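Type I modular polyketide synthase (Streptomyces albus subsp. albus, PDB 6IYT) probably transfers an ethylmalonyl extender unit from coenzyme A to the carrier protein, as the acyltransferase domain of a salinomycin synthase module. Local coordinates at residues L36-S48 with P428-T440. Residues are numbered along the deposited sequence; the frame is centred on the assembly and turned at random.
Sequences LFSGDPLVPWIVS and PRRVLTSFAEAWT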
loop_
_atom_site.group_PDB
_atom_site.type_symbol
_atom_site.label_atom_id
_atom_site.label_comp_id
_atom_site.label_asym_id
_atom_site.label_seq_id
_atom_site.Cartn_x
_atom_site.Cartn_y
_atom_site.Cartn_z
ATOM N N LEU A 36 19.087 -0.158 0.785
ATOM C CA LEU A 36 17.831 -0.003 0.073
ATOM C C LEU A 36 17.924 -0.532 -1.357
ATOM O O LEU A 36 17.046 -1.256 -1.797
ATOM C CB LEU A 36 17.350 1.469 0.087
ATOM C CG LEU A 36 16.070 1.760 -0.717
ATOM C CD1 LEU A 36 14.903 0.910 -0.250
ATOM C CD2 LEU A 36 15.690 3.233 -0.625
ATOM N N PHE A 37 18.998 -0.162 -2.080
ATOM C CA PHE A 37 19.215 -0.636 -3.452
ATOM C C PHE A 37 20.605 -1.260 -3.613
ATOM O O PHE A 37 21.580 -0.788 -3.005
ATOM C CB PHE A 37 19.055 0.516 -4.437
ATOM C CG PHE A 37 17.701 1.158 -4.401
ATOM C CD1 PHE A 37 16.576 0.425 -4.697
ATOM C CD2 PHE A 37 17.560 2.485 -4.094
ATOM C CE1 PHE A 37 15.332 1.019 -4.729
ATOM C CE2 PHE A 37 16.306 3.083 -4.087
ATOM C CZ PHE A 37 15.194 2.340 -4.392
ATOM N N SER A 38 20.690 -2.278 -4.466
ATOM C CA SER A 38 21.967 -2.846 -4.871
ATOM C C SER A 38 22.296 -2.464 -6.316
ATOM O O SER A 38 21.460 -1.946 -7.044
ATOM C CB SER A 38 21.901 -4.362 -4.774
ATOM O OG SER A 38 20.801 -4.838 -5.543
ATOM N N GLY A 39 23.527 -2.744 -6.727
ATOM C CA GLY A 39 23.958 -2.480 -8.108
ATOM C C GLY A 39 23.991 -0.999 -8.468
ATOM O O GLY A 39 24.450 -0.159 -7.681
ATOM N N ASP A 40 23.417 -0.673 -9.628
ATOM C CA ASP A 40 23.573 0.654 -10.234
ATOM C C ASP A 40 22.217 1.197 -10.693
ATOM O O ASP A 40 22.004 1.433 -11.874
ATOM C CB ASP A 40 24.529 0.581 -11.417
ATOM C CG ASP A 40 25.968 0.420 -10.987
ATOM O OD1 ASP A 40 26.428 1.227 -10.159
ATOM O OD2 ASP A 40 26.629 -0.531 -11.453
ATOM N N PRO A 41 21.306 1.385 -9.747
ATOM C CA PRO A 41 20.007 1.938 -10.035
ATOM C C PRO A 41 20.104 3.430 -10.447
ATOM O O PRO A 41 21.113 4.094 -10.197
ATOM C CB PRO A 41 19.286 1.801 -8.700
ATOM C CG PRO A 41 20.370 2.019 -7.701
ATOM C CD PRO A 41 21.618 1.430 -8.306
ATOM N N LEU A 42 19.017 3.970 -10.911
ATOM C CA LEU A 42 18.945 5.370 -11.098
ATOM C C LEU A 42 19.020 6.104 -9.762
ATOM O O LEU A 42 18.839 5.510 -8.690
ATOM C CB LEU A 42 17.688 5.762 -11.912
ATOM C CG LEU A 42 16.337 5.801 -11.248
ATOM C CD1 LEU A 42 15.291 6.303 -12.225
ATOM C CD2 LEU A 42 15.964 4.438 -10.730
ATOM N N VAL A 43 19.305 7.397 -9.858
ATOM C CA VAL A 43 19.693 8.254 -8.736
ATOM C C VAL A 43 18.608 9.353 -8.648
ATOM O O VAL A 43 18.226 9.868 -9.681
ATOM C CB VAL A 43 21.019 8.991 -9.131
ATOM C CG1 VAL A 43 21.547 9.808 -7.993
ATOM C CG2 VAL A 43 22.049 7.987 -9.659
ATOM N N PRO A 44 18.275 9.828 -7.420
ATOM C CA PRO A 44 17.515 11.074 -7.277
ATOM C C PRO A 44 18.399 12.273 -7.015
ATOM O O PRO A 44 19.325 12.201 -6.236
ATOM C CB PRO A 44 16.647 10.797 -6.053
ATOM C CG PRO A 44 17.539 9.995 -5.166
ATOM C CD PRO A 44 18.368 9.119 -6.128
ATOM N N TRP A 45 18.087 13.391 -7.671
ATOM C CA TRP A 45 18.640 14.677 -7.328
ATOM C C TRP A 45 17.507 15.520 -6.726
ATOM O O TRP A 45 16.536 15.853 -7.436
ATOM C CB TRP A 45 19.143 15.386 -8.586
ATOM C CG TRP A 45 20.455 14.951 -9.078
ATOM C CD1 TRP A 45 21.228 13.911 -8.597
ATOM C CD2 TRP A 45 21.220 15.580 -10.110
ATOM N NE1 TRP A 45 22.384 13.815 -9.333
ATOM C CE2 TRP A 45 22.408 14.833 -10.260
ATOM C CE3 TRP A 45 21.005 16.702 -10.945
ATOM C CZ2 TRP A 45 23.382 15.167 -11.212
ATOM C CZ3 TRP A 45 21.963 17.039 -11.857
ATOM C CH2 TRP A 45 23.147 16.278 -11.989
ATOM N N ILE A 46 17.585 15.806 -5.428
ATOM C CA ILE A 46 16.518 16.529 -4.765
ATOM C C ILE A 46 16.897 18.002 -4.674
ATOM O O ILE A 46 18.060 18.320 -4.639
ATOM C CB ILE A 46 16.160 15.968 -3.379
ATOM C CG1 ILE A 46 17.241 16.264 -2.369
ATOM C CG2 ILE A 46 15.917 14.464 -3.463
ATOM C CD1 ILE A 46 16.862 15.855 -0.981
ATOM N N VAL A 47 15.928 18.862 -4.956
ATOM C CA VAL A 47 16.146 20.329 -4.961
ATOM C C VAL A 47 15.012 21.005 -4.207
ATOM O O VAL A 47 13.850 20.601 -4.338
ATOM C CB VAL A 47 16.166 20.864 -6.426
ATOM C CG1 VAL A 47 16.757 22.255 -6.503
ATOM C CG2 VAL A 47 16.944 19.930 -7.317
ATOM N N SER A 48 15.307 22.095 -3.482
ATOM C CA SER A 48 14.261 22.828 -2.809
ATOM C C SER A 48 14.623 24.279 -2.633
ATOM O O SER A 48 15.810 24.659 -2.690
ATOM C CB SER A 48 13.933 22.209 -1.444
ATOM O OG SER A 48 15.012 22.355 -0.535
ATOM N N PRO A 428 13.239 0.398 -8.890
ATOM C CA PRO A 428 13.716 1.536 -8.151
ATOM C C PRO A 428 13.094 2.838 -8.596
ATOM O O PRO A 428 12.831 3.703 -7.757
ATOM C CB PRO A 428 15.211 1.516 -8.425
ATOM C CG PRO A 428 15.507 0.086 -8.583
ATOM C CD PRO A 428 14.330 -0.506 -9.278
ATOM N N ARG A 429 12.811 2.996 -9.887
ATOM C CA ARG A 429 12.161 4.235 -10.295
ATOM C C ARG A 429 10.827 4.430 -9.549
ATOM O O ARG A 429 10.546 5.519 -9.036
ATOM C CB ARG A 429 11.949 4.328 -11.788
ATOM C CG ARG A 429 11.080 5.545 -12.149
ATOM C CD ARG A 429 10.893 5.703 -13.635
ATOM N NE ARG A 429 12.083 6.227 -14.254
ATOM C CZ ARG A 429 12.379 7.526 -14.291
ATOM N NH1 ARG A 429 13.450 7.924 -14.922
ATOM N NH2 ARG A 429 11.535 8.433 -13.774
ATOM N N ARG A 430 10.007 3.396 -9.502
ATOM C CA ARG A 430 8.732 3.493 -8.791
ATOM C C ARG A 430 8.893 3.821 -7.306
ATOM O O ARG A 430 8.186 4.681 -6.778
ATOM C CB ARG A 430 7.906 2.203 -8.954
ATOM C CG ARG A 430 6.552 2.262 -8.285
ATOM C CD ARG A 430 5.666 3.316 -8.872
ATOM N NE ARG A 430 5.610 4.542 -8.066
ATOM C CZ ARG A 430 4.876 5.609 -8.363
ATOM N NH1 ARG A 430 4.290 5.716 -9.555
ATOM N NH2 ARG A 430 4.818 6.629 -7.517
ATOM N N VAL A 431 9.812 3.158 -6.631
ATOM C CA VAL A 431 10.072 3.451 -5.210
ATOM C C VAL A 431 10.486 4.912 -5.056
ATOM O O VAL A 431 9.981 5.626 -4.183
ATOM C CB VAL A 431 11.136 2.523 -4.625
ATOM C CG1 VAL A 431 11.498 2.931 -3.208
ATOM C CG2 VAL A 431 10.622 1.075 -4.651
ATOM N N LEU A 432 11.519 5.308 -5.782
ATOM C CA LEU A 432 12.001 6.688 -5.683
ATOM C C LEU A 432 10.922 7.700 -6.022
ATOM O O LEU A 432 10.903 8.814 -5.449
ATOM C CB LEU A 432 13.212 6.896 -6.591
ATOM C CG LEU A 432 14.504 6.163 -6.195
ATOM C CD1 LEU A 432 15.584 6.423 -7.236
ATOM C CD2 LEU A 432 14.985 6.575 -4.820
ATOM N N THR A 433 10.080 7.373 -7.000
ATOM C CA THR A 433 8.947 8.239 -7.379
ATOM C C THR A 433 7.909 8.394 -6.251
ATOM O O THR A 433 7.544 9.500 -5.895
ATOM C CB THR A 433 8.285 7.781 -8.692
ATOM O OG1 THR A 433 9.264 7.771 -9.747
ATOM C CG2 THR A 433 7.175 8.728 -9.078
ATOM N N SER A 434 7.612 7.309 -5.557
ATOM C CA SER A 434 6.744 7.381 -4.415
ATOM C C SER A 434 7.377 8.146 -3.264
ATOM O O SER A 434 6.718 8.990 -2.611
ATOM C CB SER A 434 6.324 5.972 -3.985
ATOM O OG SER A 434 5.522 5.391 -5.004
ATOM N N PHE A 435 8.668 7.918 -3.028
ATOM C CA PHE A 435 9.394 8.693 -2.033
ATOM C C PHE A 435 9.300 10.216 -2.378
ATOM O O PHE A 435 9.112 11.044 -1.500
ATOM C CB PHE A 435 10.867 8.315 -1.994
ATOM C CG PHE A 435 11.192 6.992 -1.350
ATOM C CD1 PHE A 435 10.232 6.190 -0.738
ATOM C CD2 PHE A 435 12.528 6.574 -1.317
ATOM C CE1 PHE A 435 10.611 5.017 -0.089
ATOM C CE2 PHE A 435 12.891 5.380 -0.745
ATOM C CZ PHE A 435 11.930 4.592 -0.128
ATOM N N ALA A 436 9.552 10.551 -3.641
ATOM C CA ALA A 436 9.523 11.959 -4.093
ATOM C C ALA A 436 8.135 12.574 -3.968
ATOM O O ALA A 436 7.994 13.731 -3.569
ATOM C CB ALA A 436 10.023 12.061 -5.520
ATOM N N GLU A 437 7.112 11.798 -4.316
ATOM C CA GLU A 437 5.744 12.242 -4.168
ATOM C C GLU A 437 5.386 12.561 -2.705
ATOM O O GLU A 437 4.690 13.543 -2.434
ATOM C CB GLU A 437 4.790 11.206 -4.763
ATOM C CG GLU A 437 4.801 11.220 -6.292
ATOM C CD GLU A 437 4.061 10.038 -6.919
ATOM O OE1 GLU A 437 3.715 9.067 -6.194
ATOM O OE2 GLU A 437 3.816 10.105 -8.132
ATOM N N ALA A 438 5.889 11.762 -1.777
ATOM C CA ALA A 438 5.700 12.035 -0.338
ATOM C C ALA A 438 6.525 13.255 0.117
ATOM O O ALA A 438 6.012 14.163 0.765
ATOM C CB ALA A 438 6.076 10.822 0.474
ATOM N N TRP A 439 7.809 13.242 -0.209
ATOM C CA TRP A 439 8.741 14.262 0.298
ATOM C C TRP A 439 8.396 15.645 -0.260
ATOM O O TRP A 439 8.455 16.645 0.468
ATOM C CB TRP A 439 10.177 13.899 -0.070
ATOM C CG TRP A 439 11.233 14.953 0.336
ATOM C CD1 TRP A 439 11.696 15.228 1.616
ATOM C CD2 TRP A 439 11.839 15.911 -0.519
ATOM N NE1 TRP A 439 12.660 16.213 1.566
ATOM C CE2 TRP A 439 12.731 16.680 0.270
ATOM C CE3 TRP A 439 11.769 16.166 -1.884
ATOM C CZ2 TRP A 439 13.515 17.685 -0.276
ATOM C CZ3 TRP A 439 12.559 17.171 -2.418
ATOM C CH2 TRP A 439 13.440 17.892 -1.618
ATOM N N THR A 440 8.003 15.709 -1.530
ATOM C CA THR A 440 7.702 17.007 -2.118
ATOM C C THR A 440 6.462 17.594 -1.494
ATOM O O THR A 440 6.257 18.812 -1.565
ATOM C CB THR A 440 7.526 16.979 -3.645
ATOM O OG1 THR A 440 6.484 16.065 -3.985
ATOM C CG2 THR A 440 8.839 16.607 -4.347
#
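Phe37 pushes its ring against the first turns of helix 428-439. Pro428 CB makes an off-centre CH-pi contact, 4.2 Å from the Phe37 ring centroid, Val431 CG1 meets CZ, and Leu432 CD2 lies at the ring edge, 3.8 Å from Phe37 CE2. Leu36 CG covers one face of this ring; being anti to the backbone N (chi1 176°), it lets Leu36 CD2 reach the edge of the Phe435 ring, 3.5 Å from CE2. Leu42 straddles the start of the helix: CD2 packs on Pro428 CB, while CD1 sits over one face of the Arg429 guanidinium, 3.6 Å from NH1. Leu432 CD1 lies 3.7 Å from Leu42 O and also touches Pro44 CD.

Strand 43-49 is an outer strand of a small three-stranded antiparallel sheet with helix 52-67 on its far side, consistent with the ketosynthase-acyltransferase linker subdomain of modular synthases. Helix 428-439 packs across this sheet, its axis 9.6 Å from that of residues 43-48 and at 19° to it; Thr433 and Ala436 touch the other strands. Farther along, Ile46 lays CD1 over one face of the Trp439 indole, offset toward the rim.

Among polar groups, Arg429 NH2 forms a salt bridge with Asp110. Within the helix, Arg429 O accepts hydrogen bonds from Thr433 N and, above the carbonyl plane, Thr433 OG1.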